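Arginase (RocF) (Helicobacter pylori, PDB 4G3H) probably catalyses the hydrolysis of L-arginine to L-ornithine and urea, using two manganese ions per subunit. Local coordinates at residues A[179-184]-A[200-205]; A[113-118]-A[235-240]; A[76-81]-A[99-104]; A[82-87]-A[274-279]; A[92-97]-A[135-140]. One frame throughout, in Å; residues are numbered along the deposited sequence.

Overall arrangement
Interactions 1, 2 and 4 all reach one parallel eight-stranded sheet. Interaction 2 holds part of the two-manganese site. Its strand 110-115 is the neighbour of strand 179-182 of interaction 1, with Val180 O and Tyr114 N 2.9 Å apart. The centre of interaction 4 is about 17 Å from that of interaction 2, in the same sheet. Interactions 3 and 5 share helix 94-104. Phe78 of interaction 3 rests on Pro84, Ile86 and Ala276 of interaction 4. Interaction 5 lies nearer the metals than interaction 3: the side chain of Pro136 is about 6 Å from a manganese ion. Interaction 3 lies away from the site, its centre about 25 Å from that of interaction 2.

Interaction 1: residues A[179-184]-A[200-205]; sequences LVYFGV and IPLFSV
Three backbone hydrogen bonds join 179-184 and 200-205 as parallel strands. Tyr181 N gives to Pro201 O at 3.0 Å, in the plane of that carbonyl. Phe203 N gives to Tyr181 O at 2.8 Å from above the carbonyl plane. Gly183 N reaches Phe203 O at 2.8 Å, nearly along the C=O axis. All three are close to straight. A water adds a bridge past the strand ends: it donates to Val184 O and accepts from Val205 N.

The apolar contacts fall on both faces. Phe182 and Phe203 lie side by side and point the same way, both with CG anti to the carbonyl carbon. Their planes meet obliquely at 33°, and Phe182 CE1 is 3.8 Å from Phe203 CD2. Val180 CG1 comes to the edge of the Phe203 ring, 3.5 Å from CE2. Helix 212-223 packs on both rings through Val215 and Thr219. On the face of Tyr181 and Leu202, Leu202 CG sits 3.8 Å from Tyr181 CB, and its CD1 meets Val184. Ile200 CG2 touches both Leu179 CG and the Tyr181 ring, whose OH is bonded to Ala119 O.

Strand 202-203 is outermost in the sheet within this chain, joined to 179-182 through helix 189-198 in a beta-alpha-beta unit. The three nearly straight main-chain bonds set its register, and apolar side chains pack on both faces.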
# COMPACT_ATOMS: atom_id res chain seq x y z
N LEU A 179 -6.80 3.49 -11.11
CA LEU A 179 -6.63 3.37 -9.67
C LEU A 179 -7.97 2.78 -9.27
O LEU A 179 -9.01 3.36 -9.55
CB LEU A 179 -6.44 4.75 -9.03
CG LEU A 179 -6.81 4.92 -7.54
CD1 LEU A 179 -5.98 3.99 -6.66
CD2 LEU A 179 -6.59 6.37 -7.13
N VAL A 180 -7.95 1.61 -8.64
CA VAL A 180 -9.19 0.97 -8.24
C VAL A 180 -9.29 0.82 -6.72
O VAL A 180 -8.50 0.10 -6.10
CB VAL A 180 -9.33 -0.42 -8.90
CG1 VAL A 180 -10.71 -1.01 -8.59
CG2 VAL A 180 -9.13 -0.30 -10.41
N TYR A 181 -10.26 1.51 -6.14
CA TYR A 181 -10.48 1.48 -4.70
C TYR A 181 -11.39 0.33 -4.29
O TYR A 181 -12.40 0.07 -4.93
CB TYR A 181 -11.12 2.78 -4.23
CG TYR A 181 -10.18 3.96 -4.09
CD1 TYR A 181 -9.06 3.89 -3.25
CD2 TYR A 181 -10.47 5.18 -4.70
CE1 TYR A 181 -8.26 5.01 -3.02
CE2 TYR A 181 -9.68 6.30 -4.48
CZ TYR A 181 -8.58 6.21 -3.64
OH TYR A 181 -7.83 7.34 -3.38
N PHE A 182 -11.04 -0.34 -3.20
CA PHE A 182 -11.83 -1.45 -2.68
C PHE A 182 -12.12 -1.22 -1.20
O PHE A 182 -11.19 -1.09 -0.40
CB PHE A 182 -11.08 -2.78 -2.84
CG PHE A 182 -10.84 -3.17 -4.27
CD1 PHE A 182 -11.80 -3.91 -4.97
CD2 PHE A 182 -9.66 -2.82 -4.92
CE1 PHE A 182 -11.58 -4.28 -6.30
CE2 PHE A 182 -9.43 -3.18 -6.25
CZ PHE A 182 -10.40 -3.92 -6.94
N GLY A 183 -13.40 -1.17 -0.84
CA GLY A 183 -13.79 -1.00 0.55
C GLY A 183 -13.71 0.40 1.15
O GLY A 183 -13.91 0.57 2.36
N VAL A 184 -13.42 1.40 0.33
CA VAL A 184 -13.32 2.78 0.82
C VAL A 184 -14.65 3.23 1.43
O VAL A 184 -15.70 3.14 0.80
CB VAL A 184 -12.92 3.75 -0.31
CG1 VAL A 184 -12.92 5.18 0.19
CG2 VAL A 184 -11.54 3.37 -0.84
N ILE A 200 -12.66 8.07 -10.53
CA ILE A 200 -11.88 6.93 -10.04
C ILE A 200 -12.81 5.80 -9.59
O ILE A 200 -13.64 6.00 -8.71
CB ILE A 200 -10.97 7.35 -8.85
CG1 ILE A 200 -10.09 8.53 -9.27
CG2 ILE A 200 -10.10 6.16 -8.39
CD1 ILE A 200 -9.18 9.06 -8.20
N PRO A 201 -12.69 4.62 -10.21
CA PRO A 201 -13.55 3.48 -9.85
C PRO A 201 -13.41 3.12 -8.37
O PRO A 201 -12.29 3.00 -7.86
CB PRO A 201 -13.05 2.36 -10.76
CG PRO A 201 -11.61 2.72 -10.99
CD PRO A 201 -11.67 4.21 -11.19
N LEU A 202 -14.54 2.97 -7.69
CA LEU A 202 -14.56 2.65 -6.26
C LEU A 202 -15.62 1.60 -5.93
O LEU A 202 -16.82 1.83 -6.10
CB LEU A 202 -14.82 3.94 -5.45
CG LEU A 202 -14.75 3.87 -3.92
CD1 LEU A 202 -14.68 5.27 -3.34
CD2 LEU A 202 -15.95 3.12 -3.36
N PHE A 203 -15.17 0.44 -5.45
CA PHE A 203 -16.08 -0.64 -5.11
C PHE A 203 -16.25 -0.70 -3.60
O PHE A 203 -15.31 -1.05 -2.88
CB PHE A 203 -15.55 -1.96 -5.66
CG PHE A 203 -15.43 -1.98 -7.16
CD1 PHE A 203 -16.57 -1.96 -7.97
CD2 PHE A 203 -14.18 -1.99 -7.77
CE1 PHE A 203 -16.46 -1.95 -9.36
CE2 PHE A 203 -14.05 -1.98 -9.17
CZ PHE A 203 -15.19 -1.96 -9.96
N SER A 204 -17.44 -0.36 -3.13
CA SER A 204 -17.73 -0.34 -1.70
C SER A 204 -17.81 -1.72 -1.08
O SER A 204 -17.88 -2.72 -1.78
CB SER A 204 -19.05 0.39 -1.43
OG SER A 204 -20.14 -0.37 -1.93
N VAL A 205 -17.82 -1.74 0.25
CA VAL A 205 -17.93 -2.97 1.01
C VAL A 205 -19.16 -3.76 0.57
O VAL A 205 -19.11 -4.98 0.45
CB VAL A 205 -18.06 -2.67 2.53
CG1 VAL A 205 -18.41 -3.94 3.28
CG2 VAL A 205 -16.75 -2.08 3.06
O HOH W 1 -17.39 1.06 1.40

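Interaction 2: residues A[113-118]-A[235-240]; sequences LYLDAH and LDIMDG. With MN (manganese (II) ion), chain F; MN (manganese (II) ion), chain E.
Asp236 reaches from the 3-10 turn 235-237 toward the end of strand 110-115. From CB, CG stands in the crowded position between the backbone N and the carbonyl carbon (chi1 64°). CG is then 2.9 Å from the manganese of chain F. The two oxygens divide the work. OD1 accepts from Ala117 N at 3.0 Å, the N-H approaching from above the carboxylate plane. OD2 binds the chain F manganese at 2.1 Å. OD2 also lies at the edge of the His118 ring, in its plane, with the ring and carboxylate planes 69° apart. It is no hydrogen-bond partner of His118 ND1, because both atoms bind the same metal.

His118 ND1 coordinates that ion at 2.3 Å, and its NE2 is bonded to Glu250. Asp116 bridges the two metals: OD1 binds the chain F ion at 2.2 Å and OD2 the chain E ion at 2.1 Å. Asp116 OD1 also accepts from His118 N at 2.6 Å, an Asx turn that probably helps fix the carboxylate. Apart from the metal ligands, Ile237 CD1 packs 3.8 Å from Leu115 CB.

Asp234 binds both ions, and Asp120 completes the protein ligands of the chain E ion. The result is the binuclear manganese site of the arginase family, set at the C-terminal ends of neighbouring parallel strands.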
# COMPACT_ATOMS: atom_id res chain seq x y z
N LEU A 113 -4.27 -1.38 -7.40
CA LEU A 113 -5.36 -2.04 -6.69
C LEU A 113 -5.12 -1.54 -5.27
O LEU A 113 -4.11 -1.87 -4.66
CB LEU A 113 -5.24 -3.56 -6.76
CG LEU A 113 -5.38 -4.16 -8.17
CD1 LEU A 113 -5.05 -5.64 -8.15
CD2 LEU A 113 -6.79 -3.92 -8.69
N TYR A 114 -6.05 -0.73 -4.78
CA TYR A 114 -5.93 -0.13 -3.45
C TYR A 114 -7.03 -0.60 -2.51
O TYR A 114 -8.17 -0.14 -2.61
CB TYR A 114 -5.99 1.40 -3.61
CG TYR A 114 -5.26 2.20 -2.55
CD1 TYR A 114 -3.88 2.37 -2.62
CD2 TYR A 114 -5.95 2.81 -1.51
CE1 TYR A 114 -3.20 3.13 -1.68
CE2 TYR A 114 -5.27 3.59 -0.55
CZ TYR A 114 -3.89 3.74 -0.65
OH TYR A 114 -3.21 4.52 0.26
N LEU A 115 -6.70 -1.51 -1.60
CA LEU A 115 -7.68 -2.03 -0.64
C LEU A 115 -7.51 -1.24 0.63
O LEU A 115 -6.47 -1.33 1.30
CB LEU A 115 -7.42 -3.52 -0.40
CG LEU A 115 -7.76 -4.43 -1.59
CD1 LEU A 115 -6.80 -4.15 -2.74
CD2 LEU A 115 -7.67 -5.90 -1.15
N ASP A 116 -8.53 -0.47 0.99
CA ASP A 116 -8.41 0.42 2.14
C ASP A 116 -9.78 0.96 2.56
O ASP A 116 -10.71 1.02 1.75
CB ASP A 116 -7.52 1.59 1.69
CG ASP A 116 -6.94 2.38 2.84
OD1 ASP A 116 -7.64 2.68 3.82
OD2 ASP A 116 -5.76 2.73 2.73
N ALA A 117 -9.90 1.34 3.83
CA ALA A 117 -11.14 1.91 4.32
C ALA A 117 -11.13 3.38 3.91
O ALA A 117 -12.18 4.03 3.90
CB ALA A 117 -11.22 1.78 5.84
N HIS A 118 -9.95 3.89 3.58
CA HIS A 118 -9.77 5.30 3.20
C HIS A 118 -9.26 5.50 1.77
O HIS A 118 -8.66 4.61 1.18
CB HIS A 118 -8.79 5.98 4.16
CG HIS A 118 -9.04 5.68 5.60
ND1 HIS A 118 -8.43 4.63 6.26
CD2 HIS A 118 -9.87 6.26 6.50
CE1 HIS A 118 -8.88 4.58 7.50
NE2 HIS A 118 -9.75 5.56 7.68
N LEU A 235 -4.89 -3.03 6.04
CA LEU A 235 -5.71 -3.93 6.84
C LEU A 235 -6.99 -3.32 7.41
O LEU A 235 -7.91 -4.05 7.79
CB LEU A 235 -4.86 -4.52 7.97
CG LEU A 235 -3.68 -5.40 7.52
CD1 LEU A 235 -2.76 -5.68 8.70
CD2 LEU A 235 -4.19 -6.70 6.90
N ASP A 236 -7.08 -2.00 7.47
CA ASP A 236 -8.30 -1.40 8.01
C ASP A 236 -9.48 -1.54 7.05
O ASP A 236 -10.56 -1.00 7.30
CB ASP A 236 -8.08 0.07 8.40
CG ASP A 236 -7.76 0.97 7.22
OD1 ASP A 236 -8.08 0.62 6.07
OD2 ASP A 236 -7.19 2.05 7.46
N ILE A 237 -9.28 -2.26 5.94
CA ILE A 237 -10.38 -2.47 5.01
C ILE A 237 -11.32 -3.43 5.72
O ILE A 237 -12.53 -3.46 5.45
CB ILE A 237 -9.90 -3.08 3.67
CG1 ILE A 237 -11.10 -3.27 2.73
CG2 ILE A 237 -9.18 -4.39 3.91
CD1 ILE A 237 -10.75 -3.71 1.32
N MET A 238 -10.77 -4.23 6.63
CA MET A 238 -11.58 -5.16 7.40
C MET A 238 -12.37 -4.36 8.44
O MET A 238 -11.90 -3.33 8.92
CB MET A 238 -10.71 -6.19 8.12
CG MET A 238 -10.13 -7.26 7.21
SD MET A 238 -9.23 -8.52 8.13
CE MET A 238 -7.65 -7.71 8.30
N ASP A 239 -13.56 -4.82 8.77
CA ASP A 239 -14.41 -4.14 9.74
C ASP A 239 -13.66 -3.77 11.03
O ASP A 239 -12.98 -4.60 11.62
CB ASP A 239 -15.61 -5.00 10.09
CG ASP A 239 -16.62 -4.25 10.93
OD1 ASP A 239 -17.37 -3.43 10.36
OD2 ASP A 239 -16.66 -4.47 12.16
N GLY A 240 -13.84 -2.52 11.47
CA GLY A 240 -13.19 -2.05 12.68
C GLY A 240 -13.51 -2.81 13.95
O GLY A 240 -12.70 -2.81 14.88
MN MN F . -6.67 3.19 5.78
MN MN E . -4.47 3.79 3.94

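Interaction 3: residues A[76-81]-A[99-104]; sequences EVFEKK and QAFRSV
Two helices that flank strand 84-87 in the chain pack together here, on one face of the parallel alpha/beta sheet. Segment 76-81, on helix 59-78, supplies Phe78 and Glu79. Helix 94-104 supplies the neighbours Ala100 and Phe101, and Val104 about one turn on.

The heart of the contact is a T-shaped aromatic pair. Phe78 has CG anti to its carbonyl carbon (chi1 -67°) and turns a ring face to Phe101. Phe101 has CG anti to its backbone N (chi1 -171°) and presents an edge. The planes stand at 79°, with the ring centroids 5.0 Å apart. Phe101 CD1 lies 3.6 Å above the Phe78 plane, over the ring centre. Phe101 CB adds an off-centre CH-pi contact to the same ring. Phe78 CD2 also reaches the helix backbone, 3.6 Å from Phe101 CA, and Ala100 CB touches that side of the ring at 4.1 Å from CD2.

Both rings rest on the sheet below: Phe78 touches Pro84, Ile86 and Ala276, while Phe101 touches Lys275 and Ala276. Toward the outside, the helices meet through Val104, which points at the other segment. Its CG1 stands 3.8 Å from Phe78 O. Val104 CG2 touches both Phe78 CB and Glu79 CG, each at 3.8 Å.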
# COMPACT_ATOMS: atom_id res chain seq x y z
N GLU A 76 16.27 -0.25 -6.12
CA GLU A 76 17.15 -1.42 -6.14
C GLU A 76 16.32 -2.69 -6.00
O GLU A 76 16.59 -3.69 -6.66
CB GLU A 76 18.15 -1.36 -4.99
CG GLU A 76 19.20 -0.27 -5.12
CD GLU A 76 20.22 -0.30 -3.99
OE1 GLU A 76 21.15 0.54 -4.01
OE2 GLU A 76 20.10 -1.15 -3.08
N VAL A 77 15.31 -2.64 -5.14
CA VAL A 77 14.44 -3.79 -4.93
C VAL A 77 13.61 -4.07 -6.19
O VAL A 77 13.58 -5.20 -6.68
CB VAL A 77 13.48 -3.57 -3.74
CG1 VAL A 77 12.43 -4.69 -3.69
CG2 VAL A 77 14.27 -3.52 -2.43
N PHE A 78 12.96 -3.05 -6.71
CA PHE A 78 12.11 -3.23 -7.88
C PHE A 78 12.85 -3.58 -9.17
O PHE A 78 12.24 -4.01 -10.14
CB PHE A 78 11.23 -2.00 -8.09
CG PHE A 78 10.20 -1.80 -7.01
CD1 PHE A 78 9.40 -2.86 -6.58
CD2 PHE A 78 10.02 -0.54 -6.43
CE1 PHE A 78 8.43 -2.67 -5.59
CE2 PHE A 78 9.05 -0.34 -5.44
CZ PHE A 78 8.25 -1.41 -5.02
N GLU A 79 14.17 -3.39 -9.17
CA GLU A 79 14.97 -3.70 -10.35
C GLU A 79 15.30 -5.18 -10.44
O GLU A 79 15.70 -5.67 -11.50
CB GLU A 79 16.24 -2.86 -10.37
CG GLU A 79 15.99 -1.40 -10.74
CD GLU A 79 17.23 -0.53 -10.61
OE1 GLU A 79 17.15 0.67 -10.96
OE2 GLU A 79 18.27 -1.04 -10.15
N LYS A 80 15.15 -5.90 -9.33
CA LYS A 80 15.41 -7.34 -9.31
C LYS A 80 14.20 -8.03 -9.93
O LYS A 80 13.11 -7.48 -9.95
CB LYS A 80 15.59 -7.84 -7.87
CG LYS A 80 16.72 -7.17 -7.11
CD LYS A 80 16.95 -7.86 -5.77
CE LYS A 80 17.41 -9.30 -5.96
NZ LYS A 80 17.70 -10.00 -4.67
N LYS A 81 14.40 -9.25 -10.43
CA LYS A 81 13.32 -10.00 -11.07
C LYS A 81 12.37 -10.62 -10.04
O LYS A 81 11.19 -10.84 -10.31
CB LYS A 81 13.90 -11.10 -11.96
CG LYS A 81 15.04 -10.65 -12.86
CD LYS A 81 14.60 -9.57 -13.83
CE LYS A 81 15.75 -9.16 -14.74
NZ LYS A 81 16.93 -8.68 -13.96
N GLN A 99 6.73 5.72 -6.08
CA GLN A 99 7.49 6.58 -6.98
C GLN A 99 8.69 5.77 -7.49
O GLN A 99 9.07 5.88 -8.66
CB GLN A 99 7.98 7.84 -6.27
CG GLN A 99 6.88 8.84 -5.92
CD GLN A 99 6.04 9.24 -7.12
OE1 GLN A 99 5.05 8.59 -7.45
NE2 GLN A 99 6.43 10.31 -7.79
N ALA A 100 9.28 4.97 -6.61
CA ALA A 100 10.42 4.15 -7.00
C ALA A 100 9.94 3.12 -8.03
O ALA A 100 10.63 2.84 -9.01
CB ALA A 100 10.99 3.44 -5.78
N PHE A 101 8.75 2.59 -7.79
CA PHE A 101 8.14 1.60 -8.67
C PHE A 101 7.92 2.21 -10.07
O PHE A 101 8.23 1.58 -11.09
CB PHE A 101 6.80 1.16 -8.08
CG PHE A 101 6.17 0.00 -8.79
CD1 PHE A 101 6.67 -1.29 -8.63
CD2 PHE A 101 5.04 0.19 -9.58
CE1 PHE A 101 6.06 -2.37 -9.25
CE2 PHE A 101 4.42 -0.89 -10.21
CZ PHE A 101 4.94 -2.18 -10.03
N ARG A 102 7.36 3.42 -10.10
CA ARG A 102 7.11 4.13 -11.35
C ARG A 102 8.44 4.44 -12.04
O ARG A 102 8.55 4.34 -13.25
CB ARG A 102 6.39 5.45 -11.08
CG ARG A 102 5.04 5.32 -10.39
CD ARG A 102 4.51 6.69 -9.98
NE ARG A 102 4.15 7.51 -11.13
CZ ARG A 102 3.71 8.76 -11.04
NH1 ARG A 102 3.58 9.34 -9.86
NH2 ARG A 102 3.40 9.44 -12.15
N SER A 103 9.43 4.83 -11.24
CA SER A 103 10.75 5.16 -11.77
C SER A 103 11.39 3.98 -12.49
O SER A 103 11.96 4.15 -13.56
CB SER A 103 11.66 5.65 -10.64
OG SER A 103 12.87 6.16 -11.17
N VAL A 104 11.31 2.80 -11.89
CA VAL A 104 11.88 1.60 -12.51
C VAL A 104 11.11 1.20 -13.77
O VAL A 104 11.71 0.74 -14.75
CB VAL A 104 11.87 0.40 -11.53
CG1 VAL A 104 12.31 -0.87 -12.25
CG2 VAL A 104 12.81 0.67 -10.36

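Interaction 4: residues A[82-87]-A[274-279]; sequences EFPLIL and LKAVEV
Val277 O is held by two groups of the neighbouring strand. Ile86 N gives it a hydrogen bond of 2.8 Å, almost straight at 174° and nearly along the C=O axis. Leu85 CA adds a CA-H...O contact at 3.6 Å. This is parallel pairing inside the alpha/beta sheet of the arginase fold, with strands 84-87 and 274-279 inclined at 22°. Further on, Val279 N gives to Ile86 O at 2.9 Å, in the carbonyl plane. Glu278 CA points a hydrogen at the same oxygen. The bond from Val277 N to Pro84 O is weak.

Leu85 and Val277 share one face, under helix 293-309. Ile86 and Glu278 share the other, where helix 94-104 lies. The Glu278 carboxylate leads away from strand 84-87, and its OE1 is bonded to Tyr230 OH. The Glu278 side chain is about 8 Å from a manganese ion.

Before the strand, Phe83 swings its ring across to 274-279, with CG anti to the backbone N. Pro84 CD covers part of one ring face. Two groups meet the ring at its edge, in plane: Leu274 O is 3.4 Å from Phe83 CE1, and Val277 CG2 is 3.6 Å from Phe83 CZ.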
# COMPACT_ATOMS: atom_id res chain seq x y z
N GLU A 82 12.91 -10.91 -8.87
CA GLU A 82 12.16 -11.54 -7.79
C GLU A 82 10.95 -10.72 -7.30
O GLU A 82 11.04 -9.51 -7.15
CB GLU A 82 13.12 -11.82 -6.64
CG GLU A 82 12.76 -13.04 -5.83
CD GLU A 82 13.98 -13.70 -5.23
OE1 GLU A 82 13.82 -14.63 -4.41
OE2 GLU A 82 15.10 -13.29 -5.59
N PHE A 83 9.84 -11.41 -7.05
CA PHE A 83 8.61 -10.76 -6.59
C PHE A 83 8.79 -10.14 -5.21
O PHE A 83 9.28 -10.79 -4.29
CB PHE A 83 7.46 -11.76 -6.54
CG PHE A 83 6.12 -11.11 -6.40
CD1 PHE A 83 5.41 -10.70 -7.53
CD2 PHE A 83 5.58 -10.85 -5.15
CE1 PHE A 83 4.19 -10.04 -7.40
CE2 PHE A 83 4.37 -10.18 -5.01
CZ PHE A 83 3.67 -9.77 -6.14
N PRO A 84 8.40 -8.87 -5.05
CA PRO A 84 8.56 -8.22 -3.75
C PRO A 84 7.30 -8.12 -2.88
O PRO A 84 6.24 -7.67 -3.34
CB PRO A 84 9.08 -6.85 -4.13
CG PRO A 84 8.22 -6.54 -5.34
CD PRO A 84 8.18 -7.86 -6.11
N LEU A 85 7.42 -8.54 -1.63
CA LEU A 85 6.33 -8.43 -0.68
C LEU A 85 6.80 -7.29 0.23
O LEU A 85 7.83 -7.41 0.90
CB LEU A 85 6.15 -9.72 0.12
CG LEU A 85 5.13 -9.59 1.26
CD1 LEU A 85 3.81 -9.06 0.73
CD2 LEU A 85 4.95 -10.93 1.92
N ILE A 86 6.06 -6.20 0.25
CA ILE A 86 6.45 -5.03 1.02
C ILE A 86 5.60 -4.68 2.24
O ILE A 86 4.43 -4.34 2.12
CB ILE A 86 6.49 -3.78 0.10
CG1 ILE A 86 7.33 -4.08 -1.14
CG2 ILE A 86 7.05 -2.59 0.86
CD1 ILE A 86 7.04 -3.17 -2.29
N LEU A 87 6.17 -4.78 3.34
CA LEU A 87 5.67 -4.29 4.55
C LEU A 87 6.04 -2.87 4.87
O LEU A 87 6.91 -2.65 5.43
CB LEU A 87 5.78 -5.27 5.69
CG LEU A 87 5.77 -6.74 5.46
CD1 LEU A 87 6.25 -7.52 6.31
CD2 LEU A 87 4.59 -7.13 5.26
N LEU A 274 0.75 -8.42 -12.06
CA LEU A 274 1.02 -7.97 -10.69
C LEU A 274 2.52 -8.05 -10.44
O LEU A 274 3.09 -9.14 -10.46
CB LEU A 274 0.28 -8.87 -9.68
CG LEU A 274 0.41 -8.51 -8.19
CD1 LEU A 274 -0.21 -7.14 -7.92
CD2 LEU A 274 -0.30 -9.57 -7.35
N LYS A 275 3.16 -6.91 -10.20
CA LYS A 275 4.60 -6.88 -9.96
C LYS A 275 5.00 -6.58 -8.52
O LYS A 275 6.17 -6.65 -8.17
CB LYS A 275 5.27 -5.86 -10.90
CG LYS A 275 5.04 -6.15 -12.38
CD LYS A 275 5.47 -7.57 -12.71
CE LYS A 275 5.01 -7.98 -14.10
NZ LYS A 275 5.33 -9.41 -14.39
N ALA A 276 4.03 -6.25 -7.68
CA ALA A 276 4.34 -5.99 -6.28
C ALA A 276 3.11 -5.96 -5.40
O ALA A 276 2.01 -5.61 -5.85
CB ALA A 276 5.11 -4.67 -6.13
N VAL A 277 3.29 -6.34 -4.14
CA VAL A 277 2.22 -6.31 -3.16
C VAL A 277 2.72 -5.65 -1.88
O VAL A 277 3.78 -6.00 -1.35
CB VAL A 277 1.68 -7.70 -2.82
CG1 VAL A 277 0.60 -7.57 -1.76
CG2 VAL A 277 1.10 -8.37 -4.08
N GLU A 278 1.94 -4.69 -1.40
CA GLU A 278 2.24 -3.95 -0.19
C GLU A 278 1.13 -4.21 0.83
O GLU A 278 -0.06 -4.07 0.50
CB GLU A 278 2.30 -2.45 -0.51
CG GLU A 278 2.58 -1.54 0.68
CD GLU A 278 2.11 -0.11 0.45
OE1 GLU A 278 1.90 0.28 -0.72
OE2 GLU A 278 1.96 0.64 1.43
N VAL A 279 1.50 -4.62 2.04
CA VAL A 279 0.51 -4.85 3.09
C VAL A 279 0.94 -3.91 4.20
O VAL A 279 2.10 -3.92 4.61
CB VAL A 279 0.49 -6.32 3.59
CG1 VAL A 279 -0.57 -6.49 4.68
CG2 VAL A 279 0.18 -7.26 2.43

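Interaction 5: residues A[92-97]-A[135-140]; sequences ANMFGI and MPLGMV
Phe95 and Met139 cross at about a right angle, with the tip of the methionine laid over a face of the ring. Met139 CE stands 3.5 Å from the Phe95 ring centroid, only 16° off the ring normal. Met139 SD is above the same face, making a Met-aromatic contact. The bend at chi3 (61°) folds the methyl back over the ring. Met139 CB also approaches, 3.6 Å from Phe95 CD1. Val140 slides past Phe95 in the opposite direction and puts CG2 at the ring edge, 4.0 Å from CD1.

Pro136 points toward 92-97. Its CB is 3.9 Å from Phe95 N and 4.1 Å from Met94 SD. Met94 crosses Pro136 at about a right angle, its chain bent at chi2 (-92°). This bend carries Met94 CE to Leu137 CD2 at 3.9 Å.

The contact is apolar and mostly buried, and it joins Met94 and Phe95 of helix 94-104 to the short helix 136-140. Helix 153-163 adds Leu162 against both Phe95 and Met139. On the sheet side, Met94 rests on Tyr230 and Ser232 of strand 228-234. Pro136 also touches the metal ligand Asp120, so helix 136-140 borders the manganese site as well as helices 94-104 and 153-163.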
# COMPACT_ATOMS: atom_id res chain seq x y z
N ALA A 92 1.39 5.97 4.55
CA ALA A 92 2.02 7.16 3.99
C ALA A 92 3.30 6.82 3.23
O ALA A 92 3.66 7.52 2.29
CB ALA A 92 2.33 8.17 5.10
N ASN A 93 3.97 5.73 3.61
CA ASN A 93 5.20 5.31 2.94
C ASN A 93 4.97 4.82 1.52
O ASN A 93 5.92 4.66 0.74
CB ASN A 93 5.91 4.20 3.73
CG ASN A 93 6.42 4.67 5.08
OD1 ASN A 93 6.82 5.82 5.23
ND2 ASN A 93 6.42 3.78 6.06
N MET A 94 3.71 4.59 1.18
CA MET A 94 3.35 4.12 -0.15
C MET A 94 3.82 5.10 -1.23
O MET A 94 4.15 4.70 -2.34
CB MET A 94 1.83 3.90 -0.24
CG MET A 94 1.32 3.39 -1.57
SD MET A 94 0.82 4.72 -2.71
CE MET A 94 0.31 3.75 -4.16
N PHE A 95 3.86 6.39 -0.89
CA PHE A 95 4.29 7.38 -1.87
C PHE A 95 5.71 7.12 -2.35
O PHE A 95 5.94 6.89 -3.55
CB PHE A 95 4.22 8.80 -1.28
CG PHE A 95 4.76 9.85 -2.21
CD1 PHE A 95 4.15 10.10 -3.43
CD2 PHE A 95 5.92 10.55 -1.88
CE1 PHE A 95 4.68 11.03 -4.32
CE2 PHE A 95 6.46 11.49 -2.77
CZ PHE A 95 5.84 11.72 -3.99
N GLY A 96 6.67 7.17 -1.43
CA GLY A 96 8.06 6.93 -1.79
C GLY A 96 8.26 5.59 -2.47
O GLY A 96 9.01 5.48 -3.44
N ILE A 97 7.59 4.56 -1.96
CA ILE A 97 7.72 3.22 -2.53
C ILE A 97 7.19 3.17 -3.98
O ILE A 97 7.84 2.61 -4.87
CB ILE A 97 6.93 2.18 -1.69
CG1 ILE A 97 7.58 2.03 -0.31
CG2 ILE A 97 6.89 0.84 -2.40
CD1 ILE A 97 6.75 1.21 0.67
N MET A 135 -1.74 11.28 2.82
CA MET A 135 -2.23 11.53 1.46
C MET A 135 -1.28 11.01 0.37
O MET A 135 -0.96 11.74 -0.58
CB MET A 135 -2.45 13.03 1.27
CG MET A 135 -1.30 13.87 1.78
SD MET A 135 -1.34 15.56 1.16
CE MET A 135 -2.85 16.17 1.90
N PRO A 136 -0.82 9.75 0.49
CA PRO A 136 0.09 9.22 -0.53
C PRO A 136 -0.51 9.25 -1.93
O PRO A 136 0.18 9.60 -2.89
CB PRO A 136 0.37 7.80 -0.03
CG PRO A 136 -0.88 7.44 0.71
CD PRO A 136 -1.17 8.72 1.48
N LEU A 137 -1.78 8.90 -2.06
CA LEU A 137 -2.42 8.90 -3.37
C LEU A 137 -2.64 10.32 -3.88
O LEU A 137 -2.61 10.56 -5.09
CB LEU A 137 -3.75 8.13 -3.32
CG LEU A 137 -3.61 6.60 -3.26
CD1 LEU A 137 -4.97 5.95 -3.29
CD2 LEU A 137 -2.76 6.11 -4.44
N GLY A 138 -2.87 11.26 -2.96
CA GLY A 138 -3.07 12.64 -3.34
C GLY A 138 -1.79 13.17 -3.97
O GLY A 138 -1.83 14.05 -4.84
N MET A 139 -0.65 12.64 -3.54
CA MET A 139 0.65 13.05 -4.06
C MET A 139 0.96 12.29 -5.35
O MET A 139 1.61 12.82 -6.25
CB MET A 139 1.73 12.78 -3.02
CG MET A 139 1.51 13.51 -1.71
SD MET A 139 2.79 13.10 -0.51
CE MET A 139 4.20 13.69 -1.40
N VAL A 140 0.52 11.04 -5.43
CA VAL A 140 0.75 10.24 -6.62
C VAL A 140 -0.09 10.81 -7.76
O VAL A 140 0.34 10.82 -8.91
CB VAL A 140 0.35 8.76 -6.39
CG1 VAL A 140 0.20 8.04 -7.72
CG2 VAL A 140 1.42 8.07 -5.55